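PDB 4MAD: beta-galactosidase from Bacillus circulans, which probably hydrolyses terminal non-reducing beta-D-galactose residues of beta-D-galactosides, as a retaining enzyme of glycoside hydrolase family 35. Local coordinates for residues Q17-Y20 with F24-D27; E30-S35 with E274-N279. All coordinates share one frame; numbering follows the deposited sequence.

Overall arrangement
Both contacts belong to the eight-stranded (beta/alpha)8 barrel region of the enzyme and lie away from the active site, where Glu171 and Glu247 are probably the proton donor and the nucleophile. They follow one another along the chain: contact 1 is the N-terminal hairpin of 17-20 and 24-27, and contact 2 ties the next piece, 30-35, to the end of helix 265-276. Their centres are about 14 Å apart, yet they touch. Ile31 N lies 3.3 Å from Phe24 O, a probable hydrogen bond, and Leu33 CD1 packs 4.0 Å from Leu18 CD2 and 4.1 Å from Phe24 CD2. The apolar face of the hairpin thus runs into the chain that becomes the first barrel strand, 34-38.

Contact 1. Residues Q17-Y20 with F24-D27; sequences QLTY and FLLD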
loop_
_atom_site.group_PDB
_atom_site.type_symbol
_atom_site.label_atom_id
_atom_site.label_comp_id
_atom_site.label_asym_id
_atom_site.label_seq_id
_atom_site.Cartn_x
_atom_site.Cartn_y
_atom_site.Cartn_z
ATOM N N GLN A 17 27.164 -5.181 -16.791
ATOM C CA GLN A 17 27.020 -5.860 -15.515
ATOM C C GLN A 17 27.462 -4.978 -14.365
ATOM O O GLN A 17 28.541 -4.474 -14.403
ATOM C CB GLN A 17 27.856 -7.121 -15.484
ATOM C CG GLN A 17 27.869 -7.785 -14.135
ATOM C CD GLN A 17 28.707 -9.042 -14.069
ATOM O OE1 GLN A 17 29.429 -9.354 -14.956
ATOM N NE2 GLN A 17 28.577 -9.749 -13.020
ATOM N N LEU A 18 26.655 -4.848 -13.327
ATOM C CA LEU A 18 27.074 -4.160 -12.135
ATOM C C LEU A 18 27.798 -5.099 -11.220
ATOM O O LEU A 18 27.286 -6.092 -10.868
ATOM C CB LEU A 18 25.874 -3.601 -11.370
ATOM C CG LEU A 18 26.188 -2.823 -10.100
ATOM C CD1 LEU A 18 26.817 -1.486 -10.400
ATOM C CD2 LEU A 18 24.994 -2.658 -9.222
ATOM N N THR A 19 28.996 -4.722 -10.836
ATOM C CA THR A 19 29.787 -5.501 -9.889
ATOM C C THR A 19 30.446 -4.556 -8.920
ATOM O O THR A 19 30.202 -3.405 -8.952
ATOM C CB THR A 19 30.905 -6.313 -10.564
ATOM O OG1 THR A 19 31.846 -5.422 -11.118
ATOM C CG2 THR A 19 30.373 -7.145 -11.625
ATOM N N TYR A 20 31.219 -5.095 -8.014
ATOM C CA TYR A 20 31.993 -4.250 -7.158
ATOM C C TYR A 20 33.215 -4.822 -6.530
ATOM O O TYR A 20 33.245 -5.956 -6.144
ATOM C CB TYR A 20 31.218 -3.845 -5.892
ATOM C CG TYR A 20 30.845 -4.958 -4.983
ATOM C CD1 TYR A 20 31.661 -5.352 -3.946
ATOM C CD2 TYR A 20 29.672 -5.614 -5.148
ATOM C CE1 TYR A 20 31.297 -6.361 -3.111
ATOM C CE2 TYR A 20 29.321 -6.643 -4.360
ATOM C CZ TYR A 20 30.138 -7.011 -3.338
ATOM O OH TYR A 20 29.777 -7.997 -2.562
ATOM N N PHE A 24 31.445 0.269 -6.658
ATOM C CA PHE A 24 30.613 -0.311 -7.694
ATOM C C PHE A 24 31.290 -0.095 -9.028
ATOM O O PHE A 24 31.897 0.890 -9.226
ATOM C CB PHE A 24 29.215 0.307 -7.740
ATOM C CG PHE A 24 28.353 -0.034 -6.562
ATOM C CD1 PHE A 24 27.887 -1.281 -6.378
ATOM C CD2 PHE A 24 28.021 0.895 -5.650
ATOM C CE1 PHE A 24 27.110 -1.604 -5.314
ATOM C CE2 PHE A 24 27.252 0.562 -4.582
ATOM C CZ PHE A 24 26.795 -0.693 -4.444
ATOM N N LEU A 25 31.121 -1.048 -9.913
ATOM C CA LEU A 25 31.569 -0.958 -11.265
ATOM C C LEU A 25 30.485 -1.356 -12.205
ATOM O O LEU A 25 29.874 -2.366 -12.045
ATOM C CB LEU A 25 32.742 -1.896 -11.520
ATOM C CG LEU A 25 33.796 -1.936 -10.462
ATOM C CD1 LEU A 25 34.577 -3.190 -10.383
ATOM C CD2 LEU A 25 34.620 -0.766 -10.524
ATOM N N LEU A 26 30.328 -0.522 -13.211
ATOM C CA LEU A 26 29.512 -0.787 -14.359
ATOM C C LEU A 26 30.162 -0.371 -15.690
ATOM O O LEU A 26 30.591 0.735 -15.845
ATOM C CB LEU A 26 28.231 -0.036 -14.213
ATOM C CG LEU A 26 27.141 -0.298 -15.198
ATOM C CD1 LEU A 26 26.592 -1.615 -15.070
ATOM C CD2 LEU A 26 26.082 0.649 -15.074
ATOM N N ASP A 27 30.133 -1.240 -16.669
ATOM C CA ASP A 27 30.557 -0.837 -17.996
ATOM C C ASP A 27 31.965 -0.264 -17.974
ATOM O O ASP A 27 32.224 0.758 -18.597
ATOM C CB ASP A 27 29.643 0.244 -18.553
ATOM C CG ASP A 27 28.357 -0.293 -19.110
ATOM O OD1 ASP A 27 28.276 -1.499 -19.361
ATOM O OD2 ASP A 27 27.416 0.492 -19.243
#
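Leu18 lays its CD1 methyl against the beta-carbon of Phe24, with Leu18 CD1 to Phe24 CB at 4.0 Å, the two side chains crossing at a slant. CD1 approaches the phenyl ring obliquely, and CB of Tyr20 also comes in obliquely, 4.2 Å from Phe24 CD1. On the same face, Leu26 turns CG anti to its backbone N (chi1 -172°), which swings CD1 back across the strand pair to within 3.5 Å of Gln17 O. Branched and aromatic hydrocarbon suits Leu18, Phe24 and Leu26 because all three are buried, Leu18 against Leu197 of the barrel strand 197-202. The partly exposed Tyr20 also touches Leu197, and its ring meets that of Phe218.

The two strands form an antiparallel beta hairpin, and Thr19 and Leu25 are its hydrogen-bonded pair. Thr19 N donates to Leu25 O at 2.8 Å, a nearly straight bond (172° at the hydrogen). The return bond, from Leu25 N to Thr19 O, is 2.7 Å long. Both acceptors are also approached by a CA-H group: CA of Leu18 is 3.3 Å from Leu25 O, while CA of Phe24 faces Thr19 O.

On the other face, the side chains of Thr19 and Leu25 meet at an angle, both partly exposed. A chi1 of 66° places the threonine hydroxyl between its own N and carbonyl carbon, on the side of the leucine, with Thr19 OG1 3.6 Å from Leu25 CD1. A beta-branched residue that carries both a methyl and a hydroxyl fits such a half-open strand position. Asp27 OD1 is hydrogen-bonded to Ser16 OG, which ties this residue to the chain just before Gln17.

Contact 2. Residues E30-S35 with E274-N279; sequences EIRLLS and EILKQN
A Schellman motif closes helix 265-276, with Asn279 as its C-prime residue; asparagine tolerates the left-handed backbone (positive phi) better than most non-glycine residues. Arg32, just ahead of the first barrel strand, binds to this helix end. Arg32 NH1 donates to Leu276 O at 3.0 Å with 164° at the hydrogen, meeting a lone pair in the carbonyl plane; the oxygen in turn lies near the guanidinium plane. Leu276 O also accepts Asn279 N, and Arg32 NH1 also donates to Gly280 O. With CG anti to the backbone N (chi1 -172°) and a bend at chi3, the arginine chain passes at about a right angle to Leu276, whose CD2 sits 3.5 Å from Arg32 NH1. Asn279 OD1 lies over one guanidinium face, 3.9 Å above its plane and displaced toward the rim, the Asn279 amide turned 80° from it. Leu34 CD2 touches Leu276 CD2 at 4.2 Å; leucines suit this buried layer, which Val335 and Tyr339 of helix 327-339 adjoin. A methionine at Arg32 would probably leave Gly280 O without this partner and the helix end less firmly tied to 30-35. The negative carbonyl end of the helix dipole probably favours the positive guanidinium.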
loop_
_atom_site.group_PDB
_atom_site.type_symbol
_atom_site.label_atom_id
_atom_site.label_comp_id
_atom_site.label_asym_id
_atom_site.label_seq_id
_atom_site.Cartn_x
_atom_site.Cartn_y
_atom_site.Cartn_z
ATOM N N GLU A 30 33.929 3.083 -12.579
ATOM C CA GLU A 30 33.319 3.339 -11.304
ATOM C C GLU A 30 32.027 4.079 -11.497
ATOM O O GLU A 30 31.908 4.869 -12.386
ATOM C CB GLU A 30 34.247 4.090 -10.388
ATOM C CG GLU A 30 35.551 3.407 -10.282
ATOM C CD GLU A 30 36.404 3.839 -9.130
ATOM O OE1 GLU A 30 36.132 4.888 -8.540
ATOM O OE2 GLU A 30 37.345 3.113 -8.827
ATOM N N ILE A 31 31.049 3.722 -10.665
ATOM C CA ILE A 31 29.779 4.388 -10.642
ATOM C C ILE A 31 29.337 4.608 -9.197
ATOM O O ILE A 31 29.586 3.816 -8.340
ATOM C CB ILE A 31 28.720 3.572 -11.336
ATOM C CG1 ILE A 31 27.416 4.344 -11.428
ATOM C CG2 ILE A 31 28.512 2.285 -10.661
ATOM C CD1 ILE A 31 26.591 3.984 -12.529
ATOM N N ARG A 32 28.658 5.694 -8.944
ATOM C CA ARG A 32 27.984 5.846 -7.682
ATOM C C ARG A 32 26.502 5.717 -8.011
ATOM O O ARG A 32 26.039 6.397 -8.835
ATOM C CB ARG A 32 28.258 7.204 -7.074
ATOM C CG ARG A 32 27.752 7.342 -5.710
ATOM C CD ARG A 32 27.477 8.735 -5.382
ATOM N NE ARG A 32 28.658 9.554 -5.293
ATOM C CZ ARG A 32 29.288 9.872 -4.171
ATOM N NH1 ARG A 32 28.890 9.446 -2.986
ATOM N NH2 ARG A 32 30.330 10.662 -4.244
ATOM N N LEU A 33 25.783 4.818 -7.369
ATOM C CA LEU A 33 24.366 4.700 -7.639
ATOM C C LEU A 33 23.629 5.767 -6.886
ATOM O O LEU A 33 23.700 5.857 -5.672
ATOM C CB LEU A 33 23.833 3.311 -7.309
ATOM C CG LEU A 33 24.565 2.223 -8.060
ATOM C CD1 LEU A 33 24.347 0.908 -7.519
ATOM C CD2 LEU A 33 24.213 2.232 -9.486
ATOM N N LEU A 34 22.924 6.568 -7.650
ATOM C CA LEU A 34 22.046 7.527 -7.101
ATOM C C LEU A 34 20.685 7.090 -7.586
ATOM O O LEU A 34 20.377 7.364 -8.710
ATOM C CB LEU A 34 22.366 8.901 -7.661
ATOM C CG LEU A 34 23.690 9.504 -7.212
ATOM C CD1 LEU A 34 23.893 10.813 -7.830
ATOM C CD2 LEU A 34 23.712 9.638 -5.759
ATOM N N SER A 35 19.889 6.508 -6.703
ATOM C CA SER A 35 18.635 5.897 -7.050
ATOM C C SER A 35 17.461 6.522 -6.341
ATOM O O SER A 35 17.554 6.995 -5.255
ATOM C CB SER A 35 18.698 4.382 -6.793
ATOM O OG SER A 35 17.484 3.733 -6.892
ATOM N N GLU A 274 26.203 13.567 4.347
ATOM C CA GLU A 274 26.884 12.638 5.213
ATOM C C GLU A 274 27.089 11.358 4.440
ATOM O O GLU A 274 28.069 10.736 4.569
ATOM C CB GLU A 274 26.079 12.381 6.487
ATOM C CG GLU A 274 26.869 12.035 7.684
ATOM C CD GLU A 274 26.022 11.554 8.893
ATOM O OE1 GLU A 274 24.788 11.588 8.836
ATOM O OE2 GLU A 274 26.629 11.134 9.871
ATOM N N ILE A 275 26.091 10.961 3.704
ATOM C CA ILE A 275 26.186 9.746 2.955
ATOM C C ILE A 275 27.206 9.865 1.846
ATOM O O ILE A 275 28.015 9.025 1.679
ATOM C CB ILE A 275 24.845 9.379 2.318
ATOM C CG1 ILE A 275 23.853 8.995 3.402
ATOM C CG2 ILE A 275 25.008 8.308 1.302
ATOM C CD1 ILE A 275 22.479 8.700 2.933
ATOM N N LEU A 276 27.089 10.918 1.080
ATOM C CA LEU A 276 27.870 11.075 -0.130
ATOM C C LEU A 276 29.380 11.228 0.147
ATOM O O LEU A 276 30.188 10.766 -0.599
ATOM C CB LEU A 276 27.297 12.199 -0.988
ATOM C CG LEU A 276 25.857 12.067 -1.456
ATOM C CD1 LEU A 276 25.416 13.281 -2.203
ATOM C CD2 LEU A 276 25.778 10.877 -2.338
ATOM N N LYS A 277 29.691 11.922 1.222
ATOM C CA LYS A 277 31.065 12.234 1.617
ATOM C C LYS A 277 31.814 10.956 1.976
ATOM O O LYS A 277 32.973 10.913 1.953
ATOM C CB LYS A 277 31.106 13.237 2.758
ATOM C CG LYS A 277 30.754 14.678 2.382
ATOM C CD LYS A 277 31.479 15.669 3.276
ATOM C CE LYS A 277 31.145 17.117 3.018
ATOM N NZ LYS A 277 29.739 17.368 3.282
ATOM N N GLN A 278 31.080 9.922 2.308
ATOM C CA GLN A 278 31.639 8.618 2.667
ATOM C C GLN A 278 31.729 7.731 1.443
ATOM O O GLN A 278 31.953 6.580 1.547
ATOM C CB GLN A 278 30.848 7.901 3.753
ATOM C CG GLN A 278 30.937 8.503 5.056
ATOM C CD GLN A 278 30.064 7.808 6.065
ATOM O OE1 GLN A 278 28.945 8.176 6.228
ATOM N NE2 GLN A 278 30.556 6.796 6.678
ATOM N N ASN A 279 31.541 8.334 0.296
ATOM C CA ASN A 279 31.505 7.627 -0.949
ATOM C C ASN A 279 30.342 6.640 -0.968
ATOM O O ASN A 279 30.421 5.593 -1.538
ATOM C CB ASN A 279 32.791 6.892 -1.220
ATOM C CG ASN A 279 33.008 6.670 -2.675
ATOM O OD1 ASN A 279 32.370 7.258 -3.462
ATOM N ND2 ASN A 279 33.915 5.799 -3.023
#